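Local coordinates for 6b protein (Agrobacterium vitis, PDB 3AQ2) that disturbs plant cell proliferation, probably by interfering with the host miRNA machinery, and has an ADP-ribosylation fold, at residues G119-Y124 and S190-Y195. Residues are numbered along the deposited sequence; the frame is centred on the assembly and turned at random.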
loop_
_atom_site.group_PDB
_atom_site.type_symbol
_atom_site.label_atom_id
_atom_site.label_comp_id
_atom_site.label_asym_id
_atom_site.label_seq_id
_atom_site.Cartn_x
_atom_site.Cartn_y
_atom_site.Cartn_z
ATOM N N GLY A 119 9.867 -14.368 -2.681
ATOM C CA GLY A 119 9.326 -14.785 -3.973
ATOM C C GLY A 119 8.525 -13.712 -4.684
ATOM O O GLY A 119 8.263 -13.824 -5.883
ATOM N N GLY A 120 8.120 -12.676 -3.954
ATOM C CA GLY A 120 7.350 -11.592 -4.558
ATOM C C GLY A 120 8.253 -10.585 -5.250
ATOM O O GLY A 120 9.475 -10.752 -5.282
ATOM N N PHE A 121 7.641 -9.538 -5.801
ATOM C CA PHE A 121 8.365 -8.474 -6.510
ATOM C C PHE A 121 9.331 -7.749 -5.586
ATOM O O PHE A 121 10.494 -7.519 -5.937
ATOM C CB PHE A 121 7.380 -7.467 -7.101
ATOM C CG PHE A 121 8.003 -6.512 -8.091
ATOM C CD1 PHE A 121 8.485 -5.276 -7.680
ATOM C CD2 PHE A 121 8.104 -6.854 -9.434
ATOM C CE1 PHE A 121 9.063 -4.385 -8.597
ATOM C CE2 PHE A 121 8.682 -5.973 -10.358
ATOM C CZ PHE A 121 9.158 -4.741 -9.941
ATOM N N VAL A 122 8.816 -7.377 -4.420
ATOM C CA VAL A 122 9.598 -6.799 -3.345
ATOM C C VAL A 122 9.915 -7.939 -2.378
ATOM O O VAL A 122 9.041 -8.737 -2.032
ATOM C CB VAL A 122 8.781 -5.703 -2.628
ATOM C CG1 VAL A 122 9.393 -5.347 -1.271
ATOM C CG2 VAL A 122 8.700 -4.469 -3.509
ATOM N N ASN A 123 11.166 -8.005 -1.937
ATOM C CA ASN A 123 11.580 -9.051 -1.017
ATOM C C ASN A 123 12.386 -8.415 0.105
ATOM O O ASN A 123 13.557 -8.048 -0.083
ATOM C CB ASN A 123 12.399 -10.105 -1.778
ATOM C CG ASN A 123 12.890 -11.231 -0.889
ATOM O OD1 ASN A 123 12.799 -11.168 0.342
ATOM N ND2 ASN A 123 13.433 -12.278 -1.517
ATOM N N TYR A 124 11.756 -8.291 1.274
ATOM C CA TYR A 124 12.362 -7.554 2.396
ATOM C C TYR A 124 13.559 -8.261 3.010
ATOM O O TYR A 124 14.295 -7.664 3.797
ATOM C CB TYR A 124 11.320 -7.282 3.482
ATOM C CG TYR A 124 10.147 -6.461 2.994
ATOM C CD1 TYR A 124 8.844 -6.960 3.065
ATOM C CD2 TYR A 124 10.336 -5.179 2.464
ATOM C CE1 TYR A 124 7.751 -6.199 2.614
ATOM C CE2 TYR A 124 9.242 -4.421 2.017
ATOM C CZ TYR A 124 7.955 -4.937 2.100
ATOM O OH TYR A 124 6.872 -4.174 1.668
ATOM N N SER A 190 -0.976 -11.068 -9.850
ATOM C CA SER A 190 0.304 -10.816 -10.506
ATOM C C SER A 190 1.272 -10.235 -9.485
ATOM O O SER A 190 0.865 -9.747 -8.423
ATOM C CB SER A 190 0.135 -9.813 -11.650
ATOM O OG SER A 190 1.329 -9.720 -12.415
ATOM N N ASP A 191 2.561 -10.262 -9.804
ATOM C CA ASP A 191 3.533 -9.621 -8.910
ATOM C C ASP A 191 3.591 -8.103 -9.091
ATOM O O ASP A 191 4.196 -7.393 -8.283
ATOM C CB ASP A 191 4.900 -10.271 -9.049
ATOM C CG ASP A 191 4.901 -11.693 -8.525
ATOM O OD1 ASP A 191 4.581 -11.897 -7.330
ATOM O OD2 ASP A 191 5.209 -12.609 -9.314
ATOM N N LEU A 192 2.945 -7.615 -10.151
ATOM C CA LEU A 192 2.659 -6.185 -10.303
ATOM C C LEU A 192 1.247 -6.043 -10.850
ATOM O O LEU A 192 0.949 -6.512 -11.961
ATOM C CB LEU A 192 3.629 -5.500 -11.276
ATOM C CG LEU A 192 5.059 -5.149 -10.877
ATOM C CD1 LEU A 192 5.759 -4.568 -12.091
ATOM C CD2 LEU A 192 5.109 -4.163 -9.717
ATOM N N ILE A 193 0.382 -5.402 -10.076
ATOM C CA ILE A 193 -1.007 -5.195 -10.479
ATOM C C ILE A 193 -1.312 -3.717 -10.701
ATOM O O ILE A 193 -0.672 -2.845 -10.116
ATOM C CB ILE A 193 -2.001 -5.802 -9.442
ATOM C CG1 ILE A 193 -1.868 -5.143 -8.061
ATOM C CG2 ILE A 193 -1.789 -7.324 -9.339
ATOM C CD1 ILE A 193 -2.991 -5.517 -7.088
ATOM N N HIS A 194 -2.275 -3.434 -11.566
ATOM C CA HIS A 194 -2.811 -2.088 -11.686
ATOM C C HIS A 194 -3.604 -1.748 -10.416
ATOM O O HIS A 194 -4.553 -2.456 -10.063
ATOM C CB HIS A 194 -3.699 -2.016 -12.927
ATOM C CG HIS A 194 -4.505 -0.765 -13.038
ATOM N ND1 HIS A 194 -3.996 0.489 -12.771
ATOM C CD2 HIS A 194 -5.778 -0.573 -13.459
ATOM C CE1 HIS A 194 -4.934 1.395 -12.984
ATOM N NE2 HIS A 194 -6.026 0.777 -13.394
ATOM N N TYR A 195 -3.212 -0.673 -9.730
ATOM C CA TYR A 195 -3.816 -0.339 -8.437
ATOM C C TYR A 195 -3.593 1.140 -8.111
ATOM O O TYR A 195 -2.487 1.643 -8.306
ATOM C CB TYR A 195 -3.190 -1.211 -7.339
ATOM C CG TYR A 195 -3.959 -1.225 -6.037
ATOM C CD1 TYR A 195 -4.868 -2.252 -5.761
ATOM C CD2 TYR A 195 -3.776 -0.215 -5.084
ATOM C CE1 TYR A 195 -5.587 -2.271 -4.564
ATOM C CE2 TYR A 195 -4.490 -0.218 -3.885
ATOM C CZ TYR A 195 -5.390 -1.255 -3.635
ATOM O OH TYR A 195 -6.094 -1.265 -2.453
#
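Leu192 lays one methyl over the middle of the Phe121 ring: CD2 stands 3.8 Å from the ring centroid, only 2° off the normal, a CH-pi contact over the face. The branched end of leucine suits this place because its second methyl, CD1, comes within 3.7 Å of Phe121 CE2. Phe121 meets it with CG anti to its backbone N (chi1 -167°), while the first bond of the Leu192 side chain does not head for the loop, but its branched end comes nearer to it. Beside this apolar pair the backbone closes in, Asp191 O lying 3.4 Å from Phe121 CB and oblique to the ring.

No hydrogen bond links the two segments directly. Both are tied instead to the chain around strand 83-85: Ile193 makes backbone bonds to Leu84, pairing strand 192-194 with strand 83-85 in a two-stranded antiparallel sheet, and Val122 and Asp191 both bond to Ser86 just beyond it. The contact thus joins the loop between helix 105-115 and strand 133-137 to the start of strand 192-194, in a chain with the ADP-ribosylation fold, of the RolB/RolC family. Pro85 and Leu77 of helix 72-81 both touch the Phe121 and Leu192 side chains and extend the apolar cluster.

Toward Gly119 the fit is looser, though the whole contact lies at the surface and even the Phe121 ring pair is not buried. Here the nearest approach is Asp191 OD1 to Gly120 CA, at 3.9 Å. A carboxylate suits this partly exposed spot: its OD1 is hydrogen-bonded to the hydroxyl of Ser86, which also bonds to the backbone N of Phe121, and that serine therefore bridges the polar side of the contact. Gly119 takes a positive phi of 123°, where a beta carbon would be jammed against the preceding carbonyl oxygen.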